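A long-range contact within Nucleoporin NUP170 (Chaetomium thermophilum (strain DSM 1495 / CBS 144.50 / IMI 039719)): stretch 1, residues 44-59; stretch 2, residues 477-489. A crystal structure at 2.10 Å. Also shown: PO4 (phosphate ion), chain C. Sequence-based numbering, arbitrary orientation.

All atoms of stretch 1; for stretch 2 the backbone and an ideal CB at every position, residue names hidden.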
ATOM      1  N   ASP A  44      14.506  12.209  13.618  1.00 55.64           N
ATOM      2  CA  ASP A  44      15.906  11.932  13.330  1.00 60.08           C
ATOM      3  C   ASP A  44      16.381  10.625  13.950  1.00 53.49           C
ATOM      4  O   ASP A  44      17.560  10.287  13.819  1.00 59.44           O
ATOM      5  CB  ASP A  44      16.780  13.090  13.827  1.00 63.29           C
ATOM      6  CG  ASP A  44      16.725  13.260  15.335  1.00 66.21           C
ATOM      7  OD1 ASP A  44      15.739  12.808  15.954  1.00 68.48           O
ATOM      8  OD2 ASP A  44      17.667  13.851  15.904  1.00 76.39           O
ATOM      9  N   SER A  45      15.493   9.889  14.613  1.00 57.50           N
ATOM     10  CA  SER A  45      15.859   8.639  15.258  1.00 53.30           C
ATOM     11  C   SER A  45      15.907   7.499  14.248  1.00 57.60           C
ATOM     12  O   SER A  45      15.213   7.509  13.227  1.00 52.79           O
ATOM     13  CB  SER A  45      14.860   8.298  16.364  1.00 56.81           C
ATOM     14  OG  SER A  45      15.111   7.012  16.903  1.00 54.67           O
ATOM     15  N   SER A  46      16.743   6.503  14.550  1.00 50.46           N
ATOM     16  CA  SER A  46      16.796   5.295  13.737  1.00 54.32           C
ATOM     17  C   SER A  46      15.505   4.492  13.823  1.00 52.75           C
ATOM     18  O   SER A  46      15.255   3.648  12.957  1.00 46.68           O
ATOM     19  CB  SER A  46      17.978   4.426  14.169  1.00 54.78           C
ATOM     20  OG  SER A  46      17.882   4.082  15.538  1.00 61.09           O
ATOM     21  N   TRP A  47      14.687   4.737  14.844  1.00 51.78           N
ATOM     22  CA  TRP A  47      13.413   4.056  15.025  1.00 51.56           C
ATOM     23  C   TRP A  47      12.248   4.795  14.381  1.00 47.24           C
ATOM     24  O   TRP A  47      11.099   4.368  14.539  1.00 40.93           O
ATOM     25  CB  TRP A  47      13.136   3.869  16.519  1.00 54.01           C
ATOM     26  CG  TRP A  47      14.042   2.878  17.167  1.00 47.25           C
ATOM     27  CD1 TRP A  47      15.344   3.067  17.528  1.00 51.10           C
ATOM     28  CD2 TRP A  47      13.713   1.538  17.537  1.00 48.08           C
ATOM     29  NE1 TRP A  47      15.846   1.925  18.100  1.00 59.80           N
ATOM     30  CE2 TRP A  47      14.863   0.970  18.117  1.00 53.61           C
ATOM     31  CE3 TRP A  47      12.555   0.762  17.435  1.00 48.52           C
ATOM     32  CZ2 TRP A  47      14.889  -0.338  18.594  1.00 55.54           C
ATOM     33  CZ3 TRP A  47      12.584  -0.535  17.906  1.00 54.02           C
ATOM     34  CH2 TRP A  47      13.742  -1.072  18.479  1.00 56.27           C
ATOM     35  N   ALA A  48      12.513   5.886  13.670  1.00 44.73           N
ATOM     36  CA  ALA A  48      11.448   6.627  13.015  1.00 49.34           C
ATOM     37  C   ALA A  48      10.686   5.705  12.064  1.00 43.40           C
ATOM     38  O   ALA A  48      11.314   4.967  11.295  1.00 45.47           O
ATOM     39  CB  ALA A  48      12.025   7.814  12.247  1.00 47.01           C
ATOM     40  N   PRO A  49       9.348   5.699  12.096  1.00 40.75           N
ATOM     41  CA  PRO A  49       8.603   4.824  11.178  1.00 39.92           C
ATOM     42  C   PRO A  49       8.585   5.326   9.744  1.00 38.22           C
ATOM     43  O   PRO A  49       8.374   4.521   8.827  1.00 43.92           O
ATOM     44  CB  PRO A  49       7.191   4.811  11.781  1.00 40.58           C
ATOM     45  CG  PRO A  49       7.073   6.137  12.454  1.00 40.53           C
ATOM     46  CD  PRO A  49       8.450   6.472  12.970  1.00 45.45           C
ATOM     47  N   PHE A  50       8.796   6.622   9.531  1.00 33.59           N
ATOM     48  CA  PHE A  50       8.848   7.227   8.210  1.00 39.10           C
ATOM     49  C   PHE A  50       9.981   8.242   8.203  1.00 41.04           C
ATOM     50  O   PHE A  50      10.437   8.689   9.257  1.00 41.56           O
ATOM     51  CB  PHE A  50       7.531   7.928   7.846  1.00 40.03           C
ATOM     52  CG  PHE A  50       6.319   7.036   7.896  1.00 41.38           C
ATOM     53  CD1 PHE A  50       5.789   6.506   6.733  1.00 39.56           C
ATOM     54  CD2 PHE A  50       5.699   6.747   9.101  1.00 37.95           C
ATOM     55  CE1 PHE A  50       4.668   5.696   6.771  1.00 41.83           C
ATOM     56  CE2 PHE A  50       4.580   5.935   9.146  1.00 37.98           C
ATOM     57  CZ  PHE A  50       4.065   5.411   7.978  1.00 36.37           C
ATOM     58  N   HIS A  51      10.437   8.613   7.008  1.00 38.23           N
ATOM     59  CA  HIS A  51      11.390   9.711   6.912  1.00 46.71           C
ATOM     60  C   HIS A  51      11.418  10.251   5.490  1.00 41.23           C
ATOM     61  O   HIS A  51      11.091   9.543   4.531  1.00 44.50           O
ATOM     62  CB  HIS A  51      12.798   9.287   7.365  1.00 44.88           C
ATOM     63  CG  HIS A  51      13.469   8.290   6.469  1.00 45.99           C
ATOM     64  ND1 HIS A  51      12.795   7.260   5.848  1.00 56.74           N
ATOM     65  CD2 HIS A  51      14.768   8.158   6.110  1.00 57.96           C
ATOM     66  CE1 HIS A  51      13.649   6.542   5.138  1.00 49.59           C
ATOM     67  NE2 HIS A  51      14.852   7.067   5.279  1.00 57.85           N
ATOM     68  N   VAL A  52      11.794  11.523   5.376  1.00 41.63           N
ATOM     69  CA  VAL A  52      11.883  12.200   4.087  1.00 42.83           C
ATOM     70  C   VAL A  52      13.166  11.764   3.392  1.00 40.49           C
ATOM     71  O   VAL A  52      14.250  11.808   3.985  1.00 45.67           O
ATOM     72  CB  VAL A  52      11.850  13.728   4.272  1.00 47.10           C
ATOM     73  CG1 VAL A  52      11.916  14.435   2.924  1.00 45.54           C
ATOM     74  CG2 VAL A  52      10.602  14.153   5.036  1.00 48.12           C
ATOM     75  N   VAL A  53      13.052  11.362   2.124  1.00 44.34           N
ATOM     76  CA  VAL A  53      14.203  10.857   1.375  1.00 48.00           C
ATOM     77  C   VAL A  53      14.693  11.876   0.348  1.00 56.05           C
ATOM     78  O   VAL A  53      15.890  11.930   0.050  1.00 59.58           O
ATOM     79  CB  VAL A  53      13.875   9.509   0.701  1.00 53.78           C
ATOM     80  CG1 VAL A  53      13.757   8.412   1.754  1.00 56.30           C
ATOM     81  CG2 VAL A  53      12.609   9.598  -0.134  1.00 55.13           C
ATOM     82  N   ARG A  54      13.793  12.686  -0.204  1.00 49.08           N
ATOM     83  CA  ARG A  54      14.206  13.729  -1.142  1.00 56.36           C
ATOM     84  C   ARG A  54      13.040  14.683  -1.373  1.00 54.71           C
ATOM     85  O   ARG A  54      11.912  14.432  -0.940  1.00 52.36           O
ATOM     86  CB  ARG A  54      14.693  13.138  -2.470  1.00 54.11           C
ATOM     87  CG  ARG A  54      13.612  12.431  -3.257  1.00 54.64           C
ATOM     88  CD  ARG A  54      14.179  11.655  -4.435  1.00 61.58           C
ATOM     89  NE  ARG A  54      13.312  10.530  -4.775  1.00 62.90           N
ATOM     90  CZ  ARG A  54      13.559   9.258  -4.471  1.00 60.28           C
ATOM     91  NH1 ARG A  54      12.690   8.320  -4.822  1.00 68.13           N
ATOM     92  NH2 ARG A  54      14.669   8.911  -3.829  1.00 63.04           N
ATOM     93  N   HIS A  55      13.330  15.787  -2.067  1.00 52.75           N
ATOM     94  CA  HIS A  55      12.341  16.815  -2.368  1.00 51.69           C
ATOM     95  C   HIS A  55      12.541  17.306  -3.796  1.00 56.11           C
ATOM     96  O   HIS A  55      13.656  17.282  -4.324  1.00 54.47           O
ATOM     97  CB  HIS A  55      12.436  17.992  -1.388  1.00 64.60           C
ATOM     98  CG  HIS A  55      13.652  18.844  -1.583  1.00 79.57           C
ATOM     99  ND1 HIS A  55      14.869  18.550  -1.008  1.00 91.00           N
ATOM    100  CD2 HIS A  55      13.835  19.987  -2.287  1.00 84.14           C
ATOM    101  CE1 HIS A  55      15.751  19.471  -1.351  1.00 98.32           C
ATOM    102  NE2 HIS A  55      15.150  20.356  -2.126  1.00 98.46           N
ATOM    103  N   HIS A  56      11.447  17.758  -4.412  1.00 55.20           N
ATOM    104  CA  HIS A  56      11.447  18.231  -5.796  1.00 52.38           C
ATOM    105  C   HIS A  56      10.751  19.584  -5.851  1.00 54.88           C
ATOM    106  O   HIS A  56       9.538  19.671  -5.633  1.00 52.62           O
ATOM    107  CB  HIS A  56      10.748  17.235  -6.722  1.00 48.20           C
ATOM    108  CG  HIS A  56      11.314  15.851  -6.665  1.00 60.31           C
ATOM    109  ND1 HIS A  56      12.539  15.526  -7.206  1.00 57.57           N
ATOM    110  CD2 HIS A  56      10.814  14.704  -6.148  1.00 57.52           C
ATOM    111  CE1 HIS A  56      12.775  14.239  -7.014  1.00 63.39           C
ATOM    112  NE2 HIS A  56      11.743  13.718  -6.375  1.00 67.51           N
ATOM    113  N   ASN A  57      11.509  20.631  -6.161  1.00 55.93           N
ATOM    114  CA  ASN A  57      10.943  21.970  -6.248  1.00 55.91           C
ATOM    115  C   ASN A  57       9.996  22.089  -7.436  1.00 57.12           C
ATOM    116  O   ASN A  57      10.137  21.399  -8.449  1.00 54.98           O
ATOM    117  CB  ASN A  57      12.053  23.014  -6.372  1.00 58.42           C
ATOM    118  CG  ASN A  57      12.784  23.244  -5.065  1.00 64.83           C
ATOM    119  OD1 ASN A  57      12.291  23.946  -4.182  1.00 82.43           O
ATOM    120  ND2 ASN A  57      13.969  22.660  -4.937  1.00 78.36           N
ATOM    121  N   ILE A  58       9.015  22.973  -7.298  1.00 51.91           N
ATOM    122  CA  ILE A  58       8.143  23.308  -8.429  1.00 58.57           C
ATOM    123  C   ILE A  58       8.970  24.033  -9.488  1.00 55.07           C
ATOM    124  O   ILE A  58       9.765  24.924  -9.139  1.00 57.49           O
ATOM    125  CB  ILE A  58       6.969  24.174  -7.958  1.00 57.94           C
ATOM    126  CG1 ILE A  58       6.027  23.352  -7.070  1.00 58.49           C
ATOM    127  CG2 ILE A  58       6.194  24.737  -9.151  1.00 53.96           C
ATOM    128  CD1 ILE A  58       4.972  24.177  -6.355  1.00 59.16           C
ATOM    129  N   PRO A  59       8.839  23.694 -10.772  1.00 56.21           N
ATOM    130  CA  PRO A  59       9.613  24.400 -11.801  1.00 60.77           C
ATOM    131  C   PRO A  59       9.341  25.897 -11.792  1.00 73.99           C
ATOM    132  O   PRO A  59       8.226  26.350 -11.517  1.00 69.60           O
ATOM    133  CB  PRO A  59       9.138  23.753 -13.107  1.00 66.68           C
ATOM    134  CG  PRO A  59       8.668  22.396 -12.702  1.00 66.94           C
ATOM    135  CD  PRO A  59       8.080  22.563 -11.334  1.00 54.89           C
ATOM    136  N   UNK A 477       2.664  16.868  -1.687  1.00 40.97           N
ATOM    137  CA  UNK A 477       2.668  18.082  -2.493  1.00 41.88           C
ATOM    138  C   UNK A 477       2.413  19.294  -1.609  1.00 45.30           C
ATOM    139  O   UNK A 477       1.417  19.339  -0.881  1.00 40.89           O
ATOM    140  CB  UNK A 477       1.620  17.999  -3.605  1.00 41.88           C
ATOM    141  N   UNK A 478       3.314  20.267  -1.672  1.00 45.19           N
ATOM    142  CA  UNK A 478       3.139  21.566  -1.034  1.00 50.54           C
ATOM    143  C   UNK A 478       3.120  22.649  -2.107  1.00 53.92           C
ATOM    144  O   UNK A 478       3.254  22.377  -3.304  1.00 47.79           O
ATOM    145  CB  UNK A 478       4.247  21.830  -0.012  1.00 50.54           C
ATOM    146  N   UNK A 479       2.955  23.892  -1.665  1.00 53.10           N
ATOM    147  CA  UNK A 479       2.973  25.034  -2.568  1.00 50.64           C
ATOM    148  C   UNK A 479       4.376  25.385  -3.045  1.00 49.31           C
ATOM    149  O   UNK A 479       4.521  26.299  -3.864  1.00 58.38           O
ATOM    150  CB  UNK A 479       2.346  26.248  -1.880  1.00 50.64           C
ATOM    151  N   UNK A 480       5.404  24.684  -2.556  1.00 54.22           N
ATOM    152  CA  UNK A 480       6.783  24.923  -2.955  1.00 49.42           C
ATOM    153  C   UNK A 480       7.447  23.725  -3.619  1.00 53.05           C
ATOM    154  O   UNK A 480       8.466  23.910  -4.294  1.00 58.71           O
ATOM    155  CB  UNK A 480       7.602  25.339  -1.732  1.00 49.42           C
ATOM    156  N   UNK A 481       6.916  22.519  -3.455  1.00 53.93           N
ATOM    157  CA  UNK A 481       7.529  21.355  -4.058  1.00 56.06           C
ATOM    158  C   UNK A 481       6.838  20.077  -3.624  1.00 52.25           C
ATOM    159  O   UNK A 481       5.783  20.099  -2.984  1.00 47.49           O
ATOM    160  CB  UNK A 481       9.016  21.296  -3.705  1.00 56.06           C
ATOM    161  N   UNK A 482       7.461  18.961  -4.001  1.00 45.98           N
ATOM    162  CA  UNK A 482       6.978  17.618  -3.692  1.00 47.81           C
ATOM    163  C   UNK A 482       8.030  16.943  -2.821  1.00 51.31           C
ATOM    164  O   UNK A 482       9.189  16.814  -3.232  1.00 47.86           O
ATOM    165  CB  UNK A 482       6.703  16.810  -4.962  1.00 47.81           C
ATOM    166  N   UNK A 483       7.624  16.512  -1.630  1.00 47.00           N
ATOM    167  CA  UNK A 483       8.494  15.788  -0.713  1.00 46.71           C
ATOM    168  C   UNK A 483       8.149  14.304  -0.744  1.00 46.42           C
ATOM    169  O   UNK A 483       6.973  13.932  -0.715  1.00 48.91           O
ATOM    170  CB  UNK A 483       8.370  16.342   0.708  1.00 46.71           C
ATOM    171  N   UNK A 484       9.177  13.460  -0.803  1.00 45.57           N
ATOM    172  CA  UNK A 484       9.002  12.010  -0.825  1.00 42.84           C
ATOM    173  C   UNK A 484       9.220  11.485   0.588  1.00 45.44           C
ATOM    174  O   UNK A 484      10.284  11.693   1.184  1.00 43.69           O
ATOM    175  CB  UNK A 484       9.961  11.346  -1.814  1.00 42.84           C
ATOM    176  N   UNK A 485       8.211  10.802   1.121  1.00 41.85           N
ATOM    177  CA  UNK A 485       8.269  10.170   2.435  1.00 39.29           C
ATOM    178  C   UNK A 485       8.223   8.666   2.222  1.00 42.60           C
ATOM    179  O   UNK A 485       7.395   8.172   1.449  1.00 40.15           O
ATOM    180  CB  UNK A 485       7.128  10.639   3.340  1.00 39.29           C
ATOM    181  N   UNK A 486       9.105   7.940   2.908  1.00 43.28           N
ATOM    182  CA  UNK A 486       9.250   6.498   2.737  1.00 42.26           C
ATOM    183  C   UNK A 486       8.986   5.791   4.059  1.00 37.40           C
ATOM    184  O   UNK A 486       9.485   6.213   5.107  1.00 39.12           O
ATOM    185  CB  UNK A 486      10.644   6.150   2.211  1.00 42.26           C
ATOM    186  N   UNK A 487       8.202   4.718   3.997  1.00 42.35           N
ATOM    187  CA  UNK A 487       8.001   3.847   5.145  1.00 37.61           C
ATOM    188  C   UNK A 487       9.261   3.031   5.407  1.00 41.36           C
ATOM    189  O   UNK A 487       9.880   2.501   4.478  1.00 40.01           O
ATOM    190  CB  UNK A 487       6.800   2.926   4.922  1.00 37.61           C
ATOM    191  N   UNK A 488       9.643   2.930   6.677  1.00 39.13           N
ATOM    192  CA  UNK A 488      10.816   2.166   7.082  1.00 41.68           C
ATOM    193  C   UNK A 488      10.394   0.816   7.644  1.00 46.48           C
ATOM    194  O   UNK A 488       9.472   0.737   8.462  1.00 42.83           O
ATOM    195  CB  UNK A 488      11.638   2.942   8.113  1.00 41.68           C
ATOM    196  N   UNK A 489      11.064  -0.238   7.185  1.00 41.71           N
ATOM    197  CA  UNK A 489      10.824  -1.599   7.635  1.00 40.26           C
ATOM    198  C   UNK A 489      11.659  -1.904   8.875  1.00 41.00           C
ATOM    199  O   UNK A 489      12.546  -1.142   9.265  1.00 41.80           O
ATOM    200  CB  UNK A 489      11.139  -2.597   6.519  1.00 40.26           C
TER
HETATM  201  P   PO4 C 901      18.543   7.012  18.090  1.00 83.36           P
HETATM  202  O1  PO4 C 901      17.331   7.498  18.850  1.00 80.01           O
HETATM  203  O2  PO4 C 901      18.123   6.494  16.737  1.00 74.75           O
HETATM  204  O3  PO4 C 901      19.201   5.894  18.865  1.00 92.68           O
HETATM  205  O4  PO4 C 901      19.518   8.148  17.899  1.00 82.48           O

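Residues 50-57 of stretch 1 form a strand that runs antiparallel to strand 481-487. At 477 the ideal CB has no atom of stretch 1 within 5.5 Å, so many residues would do; it is Leu-477. The same holds at 478, where Thr-478 OG1 accepts a hydrogen bond from the backbone N of position 480 (3.2 Å), and at 479, which is Asn-479.

At 480 CA-to-CB points away, and many side chains would do. The residue is Thr-480, whose backbone O accepts a hydrogen bond from Ile-58 N (3.2 Å).

Position 481 is far more selective. Its backbone is nearly fully extended (phi 174°, psi -172°), and an ideal CB would lie 2.6 Å from His-56 O, a clash. Glycine fits best, and Gly-481 is found, its CA 3.1 Å from His-56 O.

The CB at 482 projects to the same face of the sheet as His-56, 4.1 Å from His-56 O. Beta-branched or other apolar residues would suit the extended backbone. Val-482 sets its CB 4.4 Å from His-56 CB, while its backbone N and O each form a 2.7 Å hydrogen bond, to His-56 O and from His-56 N.

Position 483 shares the opposite face with Val-52 and His-55, offering room for polar, aromatic or aliphatic groups. His-483 brings ND1 to 3.8 Å from His-55 CB.

At 484 the CB lies 3.6 Å from Val-53 CG2, with the aliphatic part of Arg-54 and the His-56 ring nearby. This favours a branched or long apolar residue. Ile-484 packs CG2 against Val-53 CG2 (3.4 Å) and CG1 against Arg-54 CG (3.8 Å); CG2 also lies over one face of the Arg-54 guanidinium.

Position 485 faces Phe-50 and Val-52, an apolar surface for valine, isoleucine or leucine. Val-485 places CG1 3.8 Å from Phe-50 CB and CG2 4.3 Å from Val-52 CG2.

At 486, the CB is 3.9 Å from Val-53 CG1. An aliphatic residue would suit, as would a long polar one; the nearby Arg-54 would seem to favour an acid. Arg-486 instead lays its guanidinium over Val-53 CG1. Its NH2 is 4.0 Å from Arg-54 NH2, and a water accepts from Arg-54 NH1 (2.6 Å) and, weakly, from Arg-486 NH2 (2.5 Å), bridging the like charges.

At 487 the ideal CB lies 4.0 Å from Phe-50 CE1. Pro-49 O is a nearby acceptor; apolar residues or a long donor would fit. Arg-487 does both jobs: CD sits over the ring, 3.8 Å from Phe-50 CE1, and NH1 donates to Pro-49 O (3.0 Å).

At 488 the CB points toward the carbonyls of Ala-48 and Pro-49, beside the His-51 ring; a long side chain, aliphatic or donor-tipped, would suit. Arg-488 sets CD over one face of that ring in a CH-pi contact, 3.5 Å from His-51 ND1, its guanidinium beneath Ser-46 O (3.8 Å from NH1).

At 489 CA-to-CB points away and stretch 1 sets no limit, so many residues would do; it is Arg-489.

Stretch 2 477-489: LTNTGVHIVRRRR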
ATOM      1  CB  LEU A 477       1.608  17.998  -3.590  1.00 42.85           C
ATOM      2  CG  LEU A 477       1.380  19.262  -4.428  1.00 49.06           C
ATOM      3  CD1 LEU A 477       2.601  19.579  -5.279  1.00 44.32           C
ATOM      4  CD2 LEU A 477       0.140  19.110  -5.296  1.00 45.29           C
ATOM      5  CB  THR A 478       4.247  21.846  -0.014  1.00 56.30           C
ATOM      6  OG1 THR A 478       5.475  22.130  -0.696  1.00 55.59           O
ATOM      7  CG2 THR A 478       4.443  20.660   0.921  1.00 55.75           C
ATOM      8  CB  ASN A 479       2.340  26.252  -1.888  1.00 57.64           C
ATOM      9  CG  ASN A 479       3.050  26.638  -0.605  1.00 63.18           C
ATOM     10  OD1 ASN A 479       3.593  25.786   0.098  1.00 62.97           O
ATOM     11  ND2 ASN A 479       3.048  27.928  -0.293  1.00 81.08           N
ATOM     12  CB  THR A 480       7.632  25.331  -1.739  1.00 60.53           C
ATOM     13  OG1 THR A 480       7.808  24.204  -0.872  1.00 71.29           O
ATOM     14  CG2 THR A 480       6.966  26.467  -0.972  1.00 68.83           C
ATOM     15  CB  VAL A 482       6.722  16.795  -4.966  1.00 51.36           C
ATOM     16  CG1 VAL A 482       6.316  15.361  -4.617  1.00 48.83           C
ATOM     17  CG2 VAL A 482       5.663  17.460  -5.832  1.00 49.52           C
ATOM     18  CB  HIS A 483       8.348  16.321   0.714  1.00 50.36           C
ATOM     19  CG  HIS A 483       8.500  17.806   0.828  1.00 56.76           C
ATOM     20  ND1 HIS A 483       9.677  18.408   1.217  1.00 57.35           N
ATOM     21  CD2 HIS A 483       7.619  18.813   0.606  1.00 59.28           C
ATOM     22  CE1 HIS A 483       9.517  19.719   1.229  1.00 62.63           C
ATOM     23  NE2 HIS A 483       8.277  19.992   0.862  1.00 66.29           N
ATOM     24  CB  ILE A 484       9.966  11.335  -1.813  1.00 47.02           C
ATOM     25  CG1 ILE A 484       9.849  11.961  -3.207  1.00 44.83           C
ATOM     26  CG2 ILE A 484       9.682   9.839  -1.875  1.00 45.68           C
ATOM     27  CD1 ILE A 484       8.478  11.819  -3.849  1.00 39.42           C
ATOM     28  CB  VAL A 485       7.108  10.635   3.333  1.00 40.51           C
ATOM     29  CG1 VAL A 485       7.197   9.977   4.707  1.00 36.00           C
ATOM     30  CG2 VAL A 485       7.107  12.153   3.457  1.00 45.52           C
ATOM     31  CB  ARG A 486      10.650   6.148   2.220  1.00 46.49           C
ATOM     32  CG  ARG A 486      10.911   4.651   2.079  1.00 53.53           C
ATOM     33  CD  ARG A 486      12.325   4.383   1.582  1.00 49.52           C
ATOM     34  NE  ARG A 486      12.542   4.921   0.241  1.00 58.97           N
ATOM     35  CZ  ARG A 486      13.730   5.258  -0.253  1.00 68.09           C
ATOM     36  NH1 ARG A 486      14.826   5.126   0.482  1.00 62.89           N
ATOM     37  NH2 ARG A 486      13.822   5.739  -1.485  1.00 63.99           N
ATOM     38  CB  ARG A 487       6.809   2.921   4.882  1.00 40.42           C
ATOM     39  CG  ARG A 487       6.608   1.799   5.888  1.00 42.95           C
ATOM     40  CD  ARG A 487       6.313   2.327   7.275  1.00 40.05           C
ATOM     41  NE  ARG A 487       5.901   1.256   8.180  1.00 38.96           N
ATOM     42  CZ  ARG A 487       6.143   1.235   9.487  1.00 35.67           C
ATOM     43  NH1 ARG A 487       6.807   2.227  10.069  1.00 34.91           N
ATOM     44  NH2 ARG A 487       5.723   0.212  10.216  1.00 35.54           N
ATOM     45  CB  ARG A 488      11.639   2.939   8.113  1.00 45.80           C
ATOM     46  CG  ARG A 488      12.398   4.093   7.491  1.00 49.94           C
ATOM     47  CD  ARG A 488      13.087   4.966   8.517  1.00 60.71           C
ATOM     48  NE  ARG A 488      14.397   4.449   8.902  1.00 50.87           N
ATOM     49  CZ  ARG A 488      15.435   5.209   9.242  1.00 76.65           C
ATOM     50  NH1 ARG A 488      16.586   4.642   9.580  1.00 83.94           N
ATOM     51  NH2 ARG A 488      15.331   6.533   9.243  1.00 63.91           N
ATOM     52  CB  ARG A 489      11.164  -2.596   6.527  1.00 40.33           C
ATOM     53  CG  ARG A 489      10.486  -2.330   5.188  1.00 43.92           C
ATOM     54  CD  ARG A 489      11.211  -3.054   4.057  1.00 45.26           C
ATOM     55  NE  ARG A 489      12.564  -2.534   3.863  1.00 42.36           N
ATOM     56  CZ  ARG A 489      13.486  -3.103   3.094  1.00 52.44           C
ATOM     57  NH1 ARG A 489      14.686  -2.551   2.984  1.00 45.98           N
ATOM     58  NH2 ARG A 489      13.219  -4.224   2.438  1.00 44.45           N
TER
HETATM   59  O   HOH W   1      12.905   5.929  -3.831  1.00 66.19           O
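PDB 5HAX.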